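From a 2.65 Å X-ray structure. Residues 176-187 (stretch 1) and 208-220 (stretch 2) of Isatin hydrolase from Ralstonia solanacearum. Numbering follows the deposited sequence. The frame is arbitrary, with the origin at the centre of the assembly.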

# COMPACT_ATOMS: atom_id res chain seq x y z
N GLY A 176 26.04 4.13 -2.32
CA GLY A 176 25.15 5.23 -2.61
C GLY A 176 25.67 6.13 -3.72
O GLY A 176 26.78 5.94 -4.21
N PRO A 177 24.85 7.12 -4.14
CA PRO A 177 25.22 8.02 -5.23
C PRO A 177 26.08 9.19 -4.79
O PRO A 177 25.97 9.64 -3.65
N THR A 178 26.93 9.69 -5.68
CA THR A 178 27.66 10.92 -5.44
C THR A 178 26.71 12.10 -5.57
O THR A 178 25.61 11.96 -6.11
N GLN A 179 27.14 13.27 -5.10
CA GLN A 179 26.33 14.47 -5.24
C GLN A 179 26.08 14.78 -6.71
O GLN A 179 24.96 15.12 -7.10
N GLU A 180 27.12 14.64 -7.53
CA GLU A 180 27.02 14.93 -8.96
C GLU A 180 26.01 14.01 -9.64
O GLU A 180 25.27 14.44 -10.52
N ALA A 181 25.97 12.75 -9.22
CA ALA A 181 25.02 11.79 -9.77
C ALA A 181 23.59 12.17 -9.43
O ALA A 181 22.70 12.12 -10.27
N VAL A 182 23.37 12.57 -8.18
CA VAL A 182 22.06 13.02 -7.74
C VAL A 182 21.64 14.26 -8.52
O VAL A 182 20.50 14.36 -8.98
N GLU A 183 22.57 15.21 -8.69
CA GLU A 183 22.30 16.42 -9.47
C GLU A 183 21.96 16.10 -10.92
O GLU A 183 21.07 16.70 -11.51
N TRP A 184 22.68 15.14 -11.50
CA TRP A 184 22.47 14.73 -12.89
C TRP A 184 21.11 14.07 -13.08
O TRP A 184 20.38 14.39 -14.02
N LEU A 185 20.77 13.15 -12.18
CA LEU A 185 19.49 12.46 -12.23
C LEU A 185 18.31 13.42 -12.15
O LEU A 185 17.30 13.24 -12.84
N ILE A 186 18.43 14.44 -11.31
CA ILE A 186 17.36 15.41 -11.15
C ILE A 186 17.32 16.41 -12.29
O ILE A 186 16.29 16.60 -12.93
N GLY A 187 18.46 17.04 -12.56
CA GLY A 187 18.54 18.13 -13.52
C GLY A 187 18.60 17.75 -14.99
O GLY A 187 18.06 18.46 -15.83
N ALA A 208 29.53 13.08 6.03
CA ALA A 208 30.72 13.89 6.24
C ALA A 208 31.13 14.66 4.98
O ALA A 208 32.10 15.41 4.99
N TRP A 209 30.39 14.47 3.89
CA TRP A 209 30.64 15.21 2.66
C TRP A 209 30.28 16.68 2.86
O TRP A 209 29.51 16.99 3.77
N PRO A 210 30.83 17.58 2.03
CA PRO A 210 30.53 19.02 2.14
C PRO A 210 29.03 19.30 2.16
O PRO A 210 28.56 20.12 2.94
N LEU A 211 28.28 18.60 1.31
CA LEU A 211 26.83 18.63 1.38
C LEU A 211 26.35 17.26 1.86
O LEU A 211 26.27 16.32 1.09
N ALA A 212 26.06 17.17 3.16
CA ALA A 212 25.73 15.90 3.80
C ALA A 212 24.43 15.29 3.27
O ALA A 212 23.43 15.99 3.10
N TYR A 213 24.47 13.98 3.02
CA TYR A 213 23.32 13.24 2.51
C TYR A 213 22.70 13.91 1.29
O TYR A 213 21.56 14.36 1.34
N PRO A 214 23.45 13.97 0.18
CA PRO A 214 23.01 14.71 -1.00
C PRO A 214 21.70 14.20 -1.60
O PRO A 214 20.92 15.00 -2.13
N CYS A 215 21.45 12.90 -1.52
CA CYS A 215 20.25 12.33 -2.12
C CYS A 215 19.01 12.81 -1.38
O CYS A 215 18.07 13.30 -1.99
N HIS A 216 19.01 12.67 -0.05
CA HIS A 216 17.92 13.20 0.76
C HIS A 216 17.73 14.71 0.55
O HIS A 216 16.61 15.17 0.32
N THR A 217 18.83 15.45 0.62
CA THR A 217 18.78 16.91 0.53
C THR A 217 18.23 17.40 -0.80
O THR A 217 17.36 18.27 -0.84
N LEU A 218 18.75 16.85 -1.90
CA LEU A 218 18.44 17.38 -3.22
C LEU A 218 17.15 16.79 -3.81
O LEU A 218 16.40 17.51 -4.46
N MET A 219 16.90 15.50 -3.58
CA MET A 219 15.69 14.88 -4.12
C MET A 219 14.45 15.44 -3.44
O MET A 219 13.52 15.88 -4.11
N HIS A 220 14.44 15.44 -2.11
CA HIS A 220 13.32 16.00 -1.37
C HIS A 220 13.26 17.51 -1.59
O HIS A 220 12.19 18.11 -1.58

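Packing between residues 176-187 and 208-220 of isatin hydrolase. Helices 179-187 and 214-220 run in nearly the same direction, 22° apart, with axes 9.4 Å apart at closest approach, and their side chains interlock as knobs and holes. Val182 (chi1 t) points toward the second helix and fills the hollow formed by Pro214, Cys215, Leu218 and Met219: its CG1 lies 3.8 Å from Leu218 CB and 4.2 Å from Met219 CG, while its CG2 reaches to 4.1 Å from Cys215 CB. Leu218 (m, t) returns the fit, entering the hollow among Gln179, Val182, Glu183 and Ile186; its CD1 rests 4.2 Å from Gln179 CG and 3.7 Å from Glu183 CG, so the aliphatic parts of two polar residues help to line this pocket. One turn beyond Val182, Ile186 (m, t) also points across, with CD1 3.9 Å from Leu218 CB and CG1 3.6 Å from Met219 SD. Met219 (m, m, m) leaves its backbone sideways, yet its folded side chain meets both Val182 and Ile186. The helices come closest in register at their N-terminal ends, where Gln179 CA and Pro214 CA are 5.4 Å apart and Gln179 CB meets Pro214 CB at 4.0 Å. Just before the first helix, Pro177 CG touches Cys215 CB at 4.2 Å. Trp209 (chi1 m) points toward this same end and brings its ring edge to Pro177, CZ3 to O being 3.6 Å. Gln179 (t, t) starts sideways but extends until OE1 lies 3.3 Å from Leu211 CB; its NE2 donates to Glu183 OE2 at 3.0 Å, a hydrogen bond within the first helix. Thr178 (p) points away and caps that helix, OG1 accepting from Ala181 N at 3.1 Å. No hydrogen bond crosses between the stretches; the contact buries 524 Å², both sides summed.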

# COMPACT_ATOMS: atom_id res chain seq x y z
CB PRO A 177 23.86 8.51 -5.74
CG PRO A 177 23.01 8.53 -4.51
CD PRO A 177 23.48 7.37 -3.65
CB THR A 178 28.83 11.10 -6.41
OG1 THR A 178 28.32 11.43 -7.71
CG2 THR A 178 29.67 9.84 -6.49
CB GLN A 179 26.99 15.66 -4.56
CG GLN A 179 26.25 16.97 -4.77
CD GLN A 179 26.85 18.11 -3.98
OE1 GLN A 179 27.31 17.93 -2.86
NE2 GLN A 179 26.86 19.30 -4.57
CB GLU A 180 28.39 14.80 -9.63
CG GLU A 180 29.41 15.86 -9.20
CD GLU A 180 30.03 15.58 -7.83
OE1 GLU A 180 29.67 14.57 -7.19
OE2 GLU A 180 30.89 16.38 -7.40
CB ALA A 181 25.33 10.39 -9.27
CB VAL A 182 22.05 13.33 -6.22
CG1 VAL A 182 20.71 13.91 -5.80
CG2 VAL A 182 22.37 12.07 -5.43
CB GLU A 183 23.50 17.37 -9.40
CG GLU A 183 23.69 18.03 -8.05
CD GLU A 183 24.98 18.84 -7.96
OE1 GLU A 183 25.86 18.67 -8.84
OE2 GLU A 183 25.11 19.63 -7.01
CB TRP A 184 23.60 13.79 -13.33
CG TRP A 184 23.56 13.42 -14.79
CD1 TRP A 184 24.02 14.17 -15.83
CD2 TRP A 184 23.07 12.20 -15.35
NE1 TRP A 184 23.83 13.50 -17.01
CE2 TRP A 184 23.25 12.29 -16.75
CE3 TRP A 184 22.50 11.05 -14.82
CZ2 TRP A 184 22.88 11.27 -17.62
CZ3 TRP A 184 22.12 10.03 -15.68
CH2 TRP A 184 22.31 10.15 -17.07
CB LEU A 185 19.39 11.42 -11.11
CG LEU A 185 20.19 10.14 -11.30
CD1 LEU A 185 19.97 9.19 -10.13
CD2 LEU A 185 19.82 9.46 -12.61
CB ILE A 186 17.49 16.17 -9.82
CG1 ILE A 186 17.34 15.21 -8.64
CG2 ILE A 186 16.45 17.27 -9.73
CD1 ILE A 186 17.61 15.85 -7.29
CB ALA A 208 31.87 13.02 6.71
CB TRP A 209 29.85 14.61 1.49
CG TRP A 209 30.19 13.19 1.18
CD1 TRP A 209 31.16 12.43 1.75
CD2 TRP A 209 29.56 12.36 0.20
NE1 TRP A 209 31.17 11.17 1.20
CE2 TRP A 209 30.20 11.10 0.24
CE3 TRP A 209 28.51 12.55 -0.71
CZ2 TRP A 209 29.82 10.04 -0.59
CZ3 TRP A 209 28.14 11.50 -1.53
CH2 TRP A 209 28.79 10.26 -1.47
CB PRO A 210 31.18 19.62 0.89
CG PRO A 210 31.55 18.45 0.02
CD PRO A 210 31.81 17.33 0.96
CB LEU A 211 26.22 18.99 0.03
CG LEU A 211 24.74 19.38 0.03
CD1 LEU A 211 24.50 20.56 -0.89
CD2 LEU A 211 23.87 18.21 -0.38
CB ALA A 212 25.63 16.09 5.31
CB TYR A 213 22.26 13.07 3.60
CG TYR A 213 22.68 12.15 4.72
CD1 TYR A 213 23.48 11.04 4.47
CD2 TYR A 213 22.28 12.39 6.03
CE1 TYR A 213 23.86 10.19 5.49
CE2 TYR A 213 22.66 11.54 7.06
CZ TYR A 213 23.45 10.45 6.78
OH TYR A 213 23.83 9.61 7.80
CB PRO A 214 24.16 14.52 -1.99
CG PRO A 214 24.87 13.29 -1.53
CD PRO A 214 24.75 13.30 -0.04
CB CYS A 215 20.31 10.80 -2.14
SG CYS A 215 19.04 10.02 -3.17
CB HIS A 216 18.17 12.93 2.25
CG HIS A 216 17.72 11.58 2.70
ND1 HIS A 216 18.52 10.46 2.65
CD2 HIS A 216 16.53 11.16 3.20
CE1 HIS A 216 17.86 9.42 3.11
NE2 HIS A 216 16.64 9.81 3.45
CB THR A 217 20.17 17.54 0.75
OG1 THR A 217 20.69 17.13 2.02
CG2 THR A 217 20.08 19.05 0.71
CB LEU A 218 19.61 17.15 -4.17
CG LEU A 218 20.93 17.82 -3.76
CD1 LEU A 218 22.05 17.52 -4.76
CD2 LEU A 218 20.77 19.33 -3.57
CB MET A 219 15.73 13.36 -3.96
CG MET A 219 16.83 12.68 -4.77
SD MET A 219 16.42 12.49 -6.51
CE MET A 219 15.00 11.44 -6.37
CB HIS A 220 13.42 15.67 0.11
CG HIS A 220 13.39 14.20 0.40
ND1 HIS A 220 12.68 13.30 -0.38
CD2 HIS A 220 14.00 13.46 1.35
CE1 HIS A 220 12.84 12.08 0.09
NE2 HIS A 220 13.64 12.15 1.15